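PDB 3PME: type C neurotoxin from Clostridium botulinum, which probably binds nerve-cell membranes through this receptor-binding domain of a mosaic C/D botulinum neurotoxin, with gangliosides and phosphatidylethanolamine as likely targets. Local coordinates for residues W74-K79 with S407-W412; T312-Q317 with D371-W376; D4-S9 with N199-E204. One frame throughout, in Å; residues are numbered along the deposited sequence.

Contact 1 of 3, residues W74-K79 with S407-W412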
loop_
_atom_site.group_PDB
_atom_site.type_symbol
_atom_site.label_atom_id
_atom_site.label_comp_id
_atom_site.label_asym_id
_atom_site.label_seq_id
_atom_site.Cartn_x
_atom_site.Cartn_y
_atom_site.Cartn_z
ATOM N N TRP A 74 -6.394 8.629 2.315
ATOM C CA TRP A 74 -5.898 7.484 1.559
ATOM C C TRP A 74 -7.085 6.599 1.239
ATOM O O TRP A 74 -8.053 6.545 1.996
ATOM C CB TRP A 74 -4.888 6.667 2.378
ATOM C CG TRP A 74 -3.709 7.443 2.839
ATOM C CD1 TRP A 74 -3.704 8.490 3.716
ATOM C CD2 TRP A 74 -2.347 7.232 2.455
ATOM N NE1 TRP A 74 -2.427 8.940 3.900
ATOM C CE2 TRP A 74 -1.571 8.191 3.133
ATOM C CE3 TRP A 74 -1.707 6.317 1.607
ATOM C CZ2 TRP A 74 -0.187 8.271 2.982
ATOM C CZ3 TRP A 74 -0.330 6.393 1.462
ATOM C CH2 TRP A 74 0.415 7.362 2.147
ATOM N N ILE A 75 -7.004 5.872 0.133
ATOM C CA ILE A 75 -8.072 4.965 -0.247
ATOM C C ILE A 75 -7.474 3.657 -0.791
ATOM O O ILE A 75 -6.363 3.642 -1.334
ATOM C CB ILE A 75 -9.027 5.643 -1.273
ATOM C CG1 ILE A 75 -10.323 4.840 -1.455
ATOM C CG2 ILE A 75 -8.299 5.937 -2.595
ATOM C CD1 ILE A 75 -11.443 5.654 -2.124
ATOM N N LYS A 76 -8.230 2.576 -0.622
ATOM C CA LYS A 76 -7.826 1.235 -1.037
ATOM C C LYS A 76 -9.103 0.572 -1.539
ATOM O O LYS A 76 -10.058 0.416 -0.778
ATOM C CB LYS A 76 -7.247 0.471 0.157
ATOM C CG LYS A 76 -6.908 -0.980 -0.130
ATOM C CD LYS A 76 -6.195 -1.584 1.078
ATOM C CE LYS A 76 -5.884 -3.076 0.873
ATOM N NZ LYS A 76 -7.122 -3.897 0.980
ATOM N N ILE A 77 -9.138 0.222 -2.824
ATOM C CA ILE A 77 -10.363 -0.228 -3.480
ATOM C C ILE A 77 -10.204 -1.680 -3.953
ATOM O O ILE A 77 -9.293 -1.993 -4.701
ATOM C CB ILE A 77 -10.746 0.699 -4.655
ATOM C CG1 ILE A 77 -10.806 2.154 -4.181
ATOM C CG2 ILE A 77 -12.093 0.304 -5.237
ATOM C CD1 ILE A 77 -10.651 3.158 -5.309
ATOM N N SER A 78 -11.081 -2.567 -3.494
ATOM C CA SER A 78 -10.943 -3.985 -3.813
ATOM C C SER A 78 -10.904 -4.262 -5.312
ATOM O O SER A 78 -11.386 -3.473 -6.126
ATOM C CB SER A 78 -12.059 -4.801 -3.149
ATOM O OG SER A 78 -13.284 -4.684 -3.860
ATOM N N LYS A 79 -10.311 -5.391 -5.673
ATOM C CA LYS A 79 -10.255 -5.797 -7.070
ATOM C C LYS A 79 -11.645 -5.900 -7.696
ATOM O O LYS A 79 -11.866 -5.409 -8.806
ATOM C CB LYS A 79 -9.509 -7.129 -7.209
ATOM C CG LYS A 79 -9.567 -7.711 -8.617
ATOM C CD LYS A 79 -8.753 -9.009 -8.749
ATOM C CE LYS A 79 -9.237 -10.081 -7.795
ATOM N NZ LYS A 79 -8.558 -11.395 -8.024
ATOM N N SER A 407 0.385 -10.472 0.850
ATOM C CA SER A 407 -0.510 -11.127 1.796
ATOM C C SER A 407 -1.827 -11.493 1.107
ATOM O O SER A 407 -2.233 -10.853 0.118
ATOM C CB SER A 407 -0.793 -10.186 2.959
ATOM O OG SER A 407 -1.283 -8.939 2.445
ATOM N N ARG A 408 -2.505 -12.510 1.630
ATOM C CA ARG A 408 -3.869 -12.777 1.206
ATOM C C ARG A 408 -4.755 -11.733 1.860
ATOM O O ARG A 408 -4.989 -11.749 3.066
ATOM C CB ARG A 408 -4.284 -14.201 1.576
ATOM C CG ARG A 408 -3.434 -15.228 0.842
ATOM C CD ARG A 408 -4.004 -16.626 0.979
ATOM N NE ARG A 408 -5.204 -16.800 0.165
ATOM C CZ ARG A 408 -5.265 -17.564 -0.923
ATOM N NH1 ARG A 408 -4.194 -18.233 -1.329
ATOM N NH2 ARG A 408 -6.402 -17.663 -1.598
ATOM N N ASP A 409 -5.199 -10.783 1.049
ATOM C CA ASP A 409 -5.907 -9.613 1.543
ATOM C C ASP A 409 -7.365 -9.712 1.087
ATOM O O ASP A 409 -7.633 -10.162 -0.020
ATOM C CB ASP A 409 -5.225 -8.358 0.965
ATOM C CG ASP A 409 -5.859 -7.061 1.445
ATOM O OD1 ASP A 409 -5.363 -6.454 2.427
ATOM O OD2 ASP A 409 -6.851 -6.659 0.834
ATOM N N PRO A 410 -8.322 -9.302 1.941
ATOM C CA PRO A 410 -9.738 -9.476 1.590
ATOM C C PRO A 410 -10.162 -8.655 0.362
ATOM O O PRO A 410 -11.203 -8.943 -0.236
ATOM C CB PRO A 410 -10.482 -8.988 2.839
ATOM C CG PRO A 410 -9.508 -8.134 3.566
ATOM C CD PRO A 410 -8.144 -8.709 3.271
ATOM N N GLY A 411 -9.352 -7.668 -0.010
ATOM C CA GLY A 411 -9.620 -6.853 -1.191
ATOM C C GLY A 411 -9.126 -7.456 -2.500
ATOM O O GLY A 411 -9.250 -6.863 -3.570
ATOM N N TRP A 412 -8.581 -8.662 -2.431
ATOM C CA TRP A 412 -8.087 -9.326 -3.624
ATOM C C TRP A 412 -8.246 -10.837 -3.434
ATOM O O TRP A 412 -7.457 -11.497 -2.755
ATOM C CB TRP A 412 -6.624 -8.952 -3.910
ATOM C CG TRP A 412 -6.112 -9.513 -5.208
ATOM C CD1 TRP A 412 -5.836 -10.828 -5.479
ATOM C CD2 TRP A 412 -5.796 -8.782 -6.404
ATOM N NE1 TRP A 412 -5.376 -10.957 -6.776
ATOM C CE2 TRP A 412 -5.350 -9.719 -7.362
ATOM C CE3 TRP A 412 -5.859 -7.428 -6.764
ATOM C CZ2 TRP A 412 -4.955 -9.344 -8.646
ATOM C CZ3 TRP A 412 -5.468 -7.058 -8.046
ATOM C CH2 TRP A 412 -5.027 -8.012 -8.971
#

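Contact 2 of 3, residues T312-Q317 with D371-W376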
loop_
_atom_site.group_PDB
_atom_site.type_symbol
_atom_site.label_atom_id
_atom_site.label_comp_id
_atom_site.label_asym_id
_atom_site.label_seq_id
_atom_site.Cartn_x
_atom_site.Cartn_y
_atom_site.Cartn_z
ATOM N N THR A 312 30.385 -19.105 -2.245
ATOM C CA THR A 312 29.733 -18.501 -3.413
ATOM C C THR A 312 29.232 -19.557 -4.397
ATOM O O THR A 312 29.530 -20.738 -4.253
ATOM C CB THR A 312 30.677 -17.557 -4.190
ATOM O OG1 THR A 312 31.780 -18.313 -4.711
ATOM C CG2 THR A 312 31.193 -16.438 -3.297
ATOM N N ILE A 313 28.511 -19.111 -5.425
ATOM C CA ILE A 313 27.900 -20.017 -6.395
ATOM C C ILE A 313 28.899 -20.575 -7.408
ATOM O O ILE A 313 28.550 -21.406 -8.242
ATOM C CB ILE A 313 26.725 -19.340 -7.131
ATOM C CG1 ILE A 313 27.188 -18.056 -7.827
ATOM C CG2 ILE A 313 25.605 -19.008 -6.141
ATOM C CD1 ILE A 313 26.134 -17.494 -8.806
ATOM N N TYR A 314 30.132 -20.089 -7.340
ATOM C CA TYR A 314 31.156 -20.453 -8.315
ATOM C C TYR A 314 32.233 -21.280 -7.641
ATOM O O TYR A 314 32.990 -20.765 -6.817
ATOM C CB TYR A 314 31.770 -19.190 -8.928
ATOM C CG TYR A 314 30.759 -18.248 -9.547
ATOM C CD1 TYR A 314 29.877 -18.692 -10.522
ATOM C CD2 TYR A 314 30.686 -16.919 -9.148
ATOM C CE1 TYR A 314 28.955 -17.824 -11.097
ATOM C CE2 TYR A 314 29.766 -16.045 -9.713
ATOM C CZ TYR A 314 28.903 -16.506 -10.679
ATOM O OH TYR A 314 27.987 -15.641 -11.254
ATOM N N ALA A 315 32.299 -22.556 -8.009
ATOM C CA ALA A 315 33.182 -23.519 -7.337
ATOM C C ALA A 315 34.654 -23.120 -7.385
ATOM O O ALA A 315 35.408 -23.405 -6.452
ATOM C CB ALA A 315 32.988 -24.912 -7.928
ATOM N N THR A 316 35.060 -22.458 -8.466
ATOM C CA THR A 316 36.463 -22.083 -8.646
ATOM C C THR A 316 36.923 -20.999 -7.684
ATOM O O THR A 316 38.115 -20.700 -7.603
ATOM C CB THR A 316 36.762 -21.619 -10.083
ATOM O OG1 THR A 316 35.864 -20.561 -10.444
ATOM C CG2 THR A 316 36.617 -22.779 -11.054
ATOM N N GLN A 317 35.993 -20.403 -6.949
ATOM C CA GLN A 317 36.382 -19.355 -6.015
ATOM C C GLN A 317 36.844 -19.959 -4.693
ATOM O O GLN A 317 37.464 -19.283 -3.872
ATOM C CB GLN A 317 35.279 -18.301 -5.868
ATOM C CG GLN A 317 35.154 -17.473 -7.154
ATOM C CD GLN A 317 34.011 -16.478 -7.154
ATOM O OE1 GLN A 317 33.082 -16.566 -6.342
ATOM N NE2 GLN A 317 34.069 -15.514 -8.079
ATOM N N ASP A 371 18.236 -12.375 -10.015
ATOM C CA ASP A 371 18.715 -12.262 -11.392
ATOM C C ASP A 371 18.891 -13.676 -11.920
ATOM O O ASP A 371 18.752 -14.653 -11.168
ATOM C CB ASP A 371 20.054 -11.499 -11.429
ATOM C CG ASP A 371 20.427 -10.964 -12.831
ATOM O OD1 ASP A 371 19.703 -11.200 -13.825
ATOM O OD2 ASP A 371 21.479 -10.296 -12.920
ATOM N N ILE A 372 19.200 -13.782 -13.209
ATOM C CA ILE A 372 19.501 -15.061 -13.838
ATOM C C ILE A 372 20.971 -15.382 -13.587
ATOM O O ILE A 372 21.870 -14.690 -14.066
ATOM C CB ILE A 372 19.197 -15.006 -15.357
ATOM C CG1 ILE A 372 17.706 -14.735 -15.572
ATOM C CG2 ILE A 372 19.616 -16.290 -16.045
ATOM C CD1 ILE A 372 17.347 -14.330 -16.998
ATOM N N TYR A 373 21.207 -16.418 -12.793
ATOM C CA TYR A 373 22.550 -16.859 -12.452
ATOM C C TYR A 373 22.709 -18.335 -12.780
ATOM O O TYR A 373 21.749 -19.005 -13.182
ATOM C CB TYR A 373 22.791 -16.684 -10.942
ATOM C CG TYR A 373 23.107 -15.265 -10.520
ATOM C CD1 TYR A 373 24.384 -14.747 -10.683
ATOM C CD2 TYR A 373 22.143 -14.453 -9.929
ATOM C CE1 TYR A 373 24.695 -13.460 -10.292
ATOM C CE2 TYR A 373 22.453 -13.155 -9.525
ATOM C CZ TYR A 373 23.726 -12.665 -9.720
ATOM O OH TYR A 373 24.058 -11.381 -9.330
ATOM N N LYS A 374 23.926 -18.837 -12.593
ATOM C CA LYS A 374 24.178 -20.272 -12.541
ATOM C C LYS A 374 24.456 -20.584 -11.073
ATOM O O LYS A 374 25.597 -20.521 -10.634
ATOM C CB LYS A 374 25.399 -20.617 -13.393
ATOM C CG LYS A 374 25.208 -20.351 -14.888
ATOM C CD LYS A 374 26.534 -20.508 -15.624
ATOM C CE LYS A 374 26.344 -20.504 -17.122
ATOM N NZ LYS A 374 25.732 -19.234 -17.542
ATOM N N PRO A 375 23.399 -20.876 -10.299
ATOM C CA PRO A 375 23.526 -20.869 -8.832
ATOM C C PRO A 375 24.063 -22.157 -8.214
ATOM O O PRO A 375 24.403 -22.127 -7.024
ATOM C CB PRO A 375 22.090 -20.617 -8.368
ATOM C CG PRO A 375 21.254 -21.295 -9.435
ATOM C CD PRO A 375 21.999 -21.037 -10.736
ATOM N N TRP A 376 24.123 -23.253 -8.968
ATOM C CA TRP A 376 24.658 -24.506 -8.433
ATOM C C TRP A 376 26.124 -24.643 -8.799
ATOM O O TRP A 376 26.479 -24.586 -9.974
ATOM C CB TRP A 376 23.886 -25.714 -8.973
ATOM C CG TRP A 376 22.426 -25.709 -8.644
ATOM C CD1 TRP A 376 21.847 -26.123 -7.478
ATOM C CD2 TRP A 376 21.360 -25.271 -9.486
ATOM N NE1 TRP A 376 20.487 -25.974 -7.545
ATOM C CE2 TRP A 376 20.158 -25.446 -8.767
ATOM C CE3 TRP A 376 21.299 -24.747 -10.781
ATOM C CZ2 TRP A 376 18.915 -25.117 -9.300
ATOM C CZ3 TRP A 376 20.068 -24.426 -11.305
ATOM C CH2 TRP A 376 18.889 -24.614 -10.567
HETATM O O HOH W 1 26.113 -16.974 -12.884
#

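Contact 3 of 3, residues D4-S9 with N199-E204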
loop_
_atom_site.group_PDB
_atom_site.type_symbol
_atom_site.label_atom_id
_atom_site.label_comp_id
_atom_site.label_asym_id
_atom_site.label_seq_id
_atom_site.Cartn_x
_atom_site.Cartn_y
_atom_site.Cartn_z
ATOM N N ASP A 4 -2.978 23.713 11.401
ATOM C CA ASP A 4 -3.685 24.926 11.805
ATOM C C ASP A 4 -4.885 25.247 10.913
ATOM O O ASP A 4 -5.804 25.953 11.331
ATOM C CB ASP A 4 -2.736 26.127 11.839
ATOM C CG ASP A 4 -1.928 26.202 13.124
ATOM O OD1 ASP A 4 -2.437 25.766 14.182
ATOM O OD2 ASP A 4 -0.787 26.709 13.078
ATOM N N SER A 5 -4.876 24.737 9.683
ATOM C CA SER A 5 -5.960 25.018 8.748
ATOM C C SER A 5 -6.909 23.834 8.613
ATOM O O SER A 5 -7.807 23.848 7.783
ATOM C CB SER A 5 -5.400 25.383 7.376
ATOM O OG SER A 5 -4.651 24.305 6.837
ATOM N N LYS A 6 -6.705 22.811 9.432
ATOM C CA LYS A 6 -7.561 21.631 9.393
ATOM C C LYS A 6 -8.915 21.951 10.025
ATOM O O LYS A 6 -8.980 22.314 11.202
ATOM C CB LYS A 6 -6.876 20.471 10.119
ATOM C CG LYS A 6 -7.400 19.102 9.753
ATOM C CD LYS A 6 -6.340 18.021 9.979
ATOM C CE LYS A 6 -5.779 18.078 11.385
ATOM N NZ LYS A 6 -4.854 16.931 11.663
ATOM N N ILE A 7 -9.993 21.836 9.255
ATOM C CA ILE A 7 -11.328 22.097 9.791
ATOM C C ILE A 7 -12.137 20.814 9.994
ATOM O O ILE A 7 -13.246 20.844 10.517
ATOM C CB ILE A 7 -12.113 23.140 8.957
ATOM C CG1 ILE A 7 -12.316 22.669 7.518
ATOM C CG2 ILE A 7 -11.400 24.489 8.986
ATOM C CD1 ILE A 7 -13.480 21.727 7.351
ATOM N N LEU A 8 -11.571 19.688 9.567
ATOM C CA LEU A 8 -12.163 18.381 9.838
ATOM C C LEU A 8 -11.050 17.355 9.800
ATOM O O LEU A 8 -10.232 17.359 8.890
ATOM C CB LEU A 8 -13.244 18.033 8.809
ATOM C CG LEU A 8 -13.864 16.643 8.983
ATOM C CD1 LEU A 8 -14.673 16.583 10.268
ATOM C CD2 LEU A 8 -14.753 16.299 7.796
ATOM N N SER A 9 -10.988 16.499 10.813
ATOM C CA SER A 9 -9.985 15.453 10.856
ATOM C C SER A 9 -10.584 14.225 11.528
ATOM O O SER A 9 -10.731 14.183 12.759
ATOM C CB SER A 9 -8.742 15.939 11.616
ATOM O OG SER A 9 -7.665 15.029 11.477
ATOM N N ASN A 199 -9.187 14.182 5.962
ATOM C CA ASN A 199 -8.988 15.561 6.424
ATOM C C ASN A 199 -9.553 16.573 5.438
ATOM O O ASN A 199 -9.474 16.382 4.222
ATOM C CB ASN A 199 -7.495 15.879 6.558
ATOM C CG ASN A 199 -6.849 15.177 7.729
ATOM O OD1 ASN A 199 -7.444 15.067 8.789
ATOM N ND2 ASN A 199 -5.613 14.728 7.548
ATOM N N ILE A 200 -10.085 17.678 5.955
ATOM C CA ILE A 200 -10.406 18.816 5.100
ATOM C C ILE A 200 -9.714 20.048 5.663
ATOM O O ILE A 200 -9.707 20.252 6.865
ATOM C CB ILE A 200 -11.916 19.052 4.988
ATOM C CG1 ILE A 200 -12.593 17.825 4.369
ATOM C CG2 ILE A 200 -12.205 20.310 4.127
ATOM C CD1 ILE A 200 -14.098 17.917 4.245
ATOM N N PHE A 201 -9.124 20.847 4.780
ATOM C CA PHE A 201 -8.363 22.036 5.168
ATOM C C PHE A 201 -9.031 23.261 4.560
ATOM O O PHE A 201 -9.605 23.184 3.472
ATOM C CB PHE A 201 -6.925 21.952 4.638
ATOM C CG PHE A 201 -6.151 20.757 5.131
ATOM C CD1 PHE A 201 -6.281 19.518 4.506
ATOM C CD2 PHE A 201 -5.279 20.878 6.201
ATOM C CE1 PHE A 201 -5.567 18.423 4.962
ATOM C CE2 PHE A 201 -4.564 19.792 6.657
ATOM C CZ PHE A 201 -4.705 18.560 6.033
ATOM N N SER A 202 -8.938 24.390 5.257
ATOM C CA SER A 202 -9.554 25.631 4.787
ATOM C C SER A 202 -8.576 26.480 3.985
ATOM O O SER A 202 -8.686 27.705 3.936
ATOM C CB SER A 202 -10.069 26.444 5.970
ATOM O OG SER A 202 -8.985 26.782 6.815
ATOM N N LYS A 203 -7.603 25.830 3.369
ATOM C CA LYS A 203 -6.689 26.509 2.472
ATOM C C LYS A 203 -6.267 25.539 1.385
ATOM O O LYS A 203 -6.455 24.327 1.518
ATOM C CB LYS A 203 -5.460 27.014 3.232
ATOM C CG LYS A 203 -4.614 25.901 3.815
ATOM C CD LYS A 203 -3.507 26.432 4.710
ATOM C CE LYS A 203 -2.252 26.759 3.933
ATOM N NZ LYS A 203 -1.142 27.102 4.870
ATOM N N GLU A 204 -5.691 26.081 0.322
ATOM C CA GLU A 204 -5.102 25.299 -0.746
ATOM C C GLU A 204 -3.675 24.953 -0.335
ATOM O O GLU A 204 -2.819 25.832 -0.237
ATOM C CB GLU A 204 -5.114 26.122 -2.040
ATOM C CG GLU A 204 -4.403 25.482 -3.205
ATOM C CD GLU A 204 -4.353 26.389 -4.420
ATOM O OE1 GLU A 204 -5.036 27.437 -4.407
ATOM O OE2 GLU A 204 -3.622 26.053 -5.376
#

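Contact 1 of 3, residues W74-K79 with S407-W412
Two lysines of the 74-79 segment, in the lectin-like half, grip the C-terminal loop 407-412 of the trefoil half, one through charge and one across an aromatic face. Lys76 and Asp409 meet tip to tip in a salt bridge, NZ of Lys76 standing 2.8 Å from OD2 of Asp409 and above the carboxylate plane. The Lys76 chain runs extended until it bends at chi4 (-73°), which turns the ammonium to the acid. Lys79 instead lies obliquely across one face of the Trp412 indole, its CD making a CH-pi contact 3.6 Å above the centre of the six-membered ring. A bend at chi3 (59°) then carries Lys79 NZ over the five-membered ring, 3.7 Å from its centroid, as a cation-pi contact. Between the two, Lys79 N gives a nearly straight hydrogen bond to Gly411 O (2.8 Å), coming in almost along the C=O axis.

Asp409 is fixed from its own side, since OD2 also accepts from Gly411 N (2.8 Å) in an Asx turn inside the type I turn 409-412. Asn138 bonds both Lys76 NZ and Asp409 OD2, and Asn229 holds OD1. Farther along, Val413 O takes Lys79 NZ and Glu414 takes Trp412 NE1, while Ser78, the N-cap of helix 79-82, also bonds Asn190 O through OG. The donors around the buried carboxylate would probably keep Asp409 ionised and Lys76 protonated.

Contact 2 of 3, residues T312-Q317 with D371-W376
The loop between strands 302-308 and 326-332 meets the end of strand 366-373 in the C-terminal, trefoil-type half of the receptor-binding domain. No direct hydrogen bond joins the two segments; Ile313 makes the largest contribution, pressing on backbone and ring. Its CG1 takes the crowded position between the backbone N and carbonyl carbon (chi1 57°), and from there CD1 reaches Tyr373 CD1 at 3.8 Å and Lys374 O at 3.6 Å. The other branch, CG2, is anti to the carbonyl carbon and rests 3.5 Å from Pro375 O. Ile313 CG1 also lies over the centre of the Tyr314 ring, 3.5 Å above its plane, so this isoleucine is packed between its own neighbour and the opposite segment.

Tyr314 leaves the backbone away from the strand end, yet its long ring brings OH to the edge of the Tyr373 ring, 3.8 Å from CD1 of Tyr373; the two side chains cross at about a right angle. A water in the plane of the Tyr314 ring lies 2.8 Å from Tyr314 OH and accepts from Lys374 N at 2.9 Å, bridging the loop to the backbone just past the strand. Within the loop, Thr312 OG1 donates to a lone pair of Gln317 OE1 (2.7 Å). Thr312 also packs on Cys321 and Cys325, the disulfide pair, while Ile313 and Tyr373 share Val326 of strand 326-332. The loop links two antiparallel strands and packs on the exit of a third, in keeping with the hairpin-built beta-trefoil to which this half is related.

Contact 3 of 3, residues D4-S9 with N199-E204
A classic beta bulge interrupts the antiparallel pairing here: Ile7 and Leu8 both face Ile200, so the register slips by one residue between Lys6-Phe201 and Leu8-Ile200. Ile200 O accepts from both amides, from Ile7 N at 2.9 Å in the carbonyl plane and from Leu8 N in a weak bond of 3.3 Å. In return Ile200 N donates to Leu8 O (3.0 Å) from above the carbonyl plane. Before the bulge, Ser202 N reaches Ser5 O at 2.8 Å, which extends the pairing to where the chain leaves the 3-10 segment that ends at Ser5.

Leu8 and Ile200 share one face of the sheet, where CD2 of Leu8 meets CD1 of Ile200 at 4.0 Å. Ile7, at the corner of the chain, has CG1 in the crowded position (chi1 61°), and a further turn at chi2 (82°) brings its CD1 to within 3.7 Å of CG2 of Ile200; its other branch, CG2, rests on the CB of Ser202. The opposite face carries Lys6, Ser9, Asn199 and Phe201. There the Lys6 chain crosses Asn199 obliquely and bends at chi3 (53°), taking NZ to a weak hydrogen bond with Ser9 OG. Ser5 OG lies at the edge of the Phe201 ring, 3.5 Å from CD2 of Phe201, and is also bonded to Ile2 O. Packing is tight where Lys203 passes alongside, its CD 3.4 Å from CB of Ser5.

The end of strand 193-201 lies between strand 6-13 and strand 68-77, the latter paired through backbone bonds of Asn199 with Ser72 and of Phe201 with Ser70. Strand 6-13 continues outward to strand 16-19, and Ile179 of strand 178-181 packs on both Leu8 and Ile200.

From the N terminus, contact 3 opens first, and its return at 199-204 closes a loop around most of the lectin-like half, pairing the first strand with the last long one. Contact 1 opens inside that loop, at 74-79, and closes near the C terminus at 407-412, so the two cross. They also reach one sheet, in which strands 68-77 and 193-201 are neighbours. Contact 2 lies wholly within the span of contact 1 and follows contact 3 in series, closing a loop of some fifty residues in the trefoil half. Contact 1 thus joins the two halves, while contacts 2 and 3, with centres about 57 Å apart, tie elements within one half each.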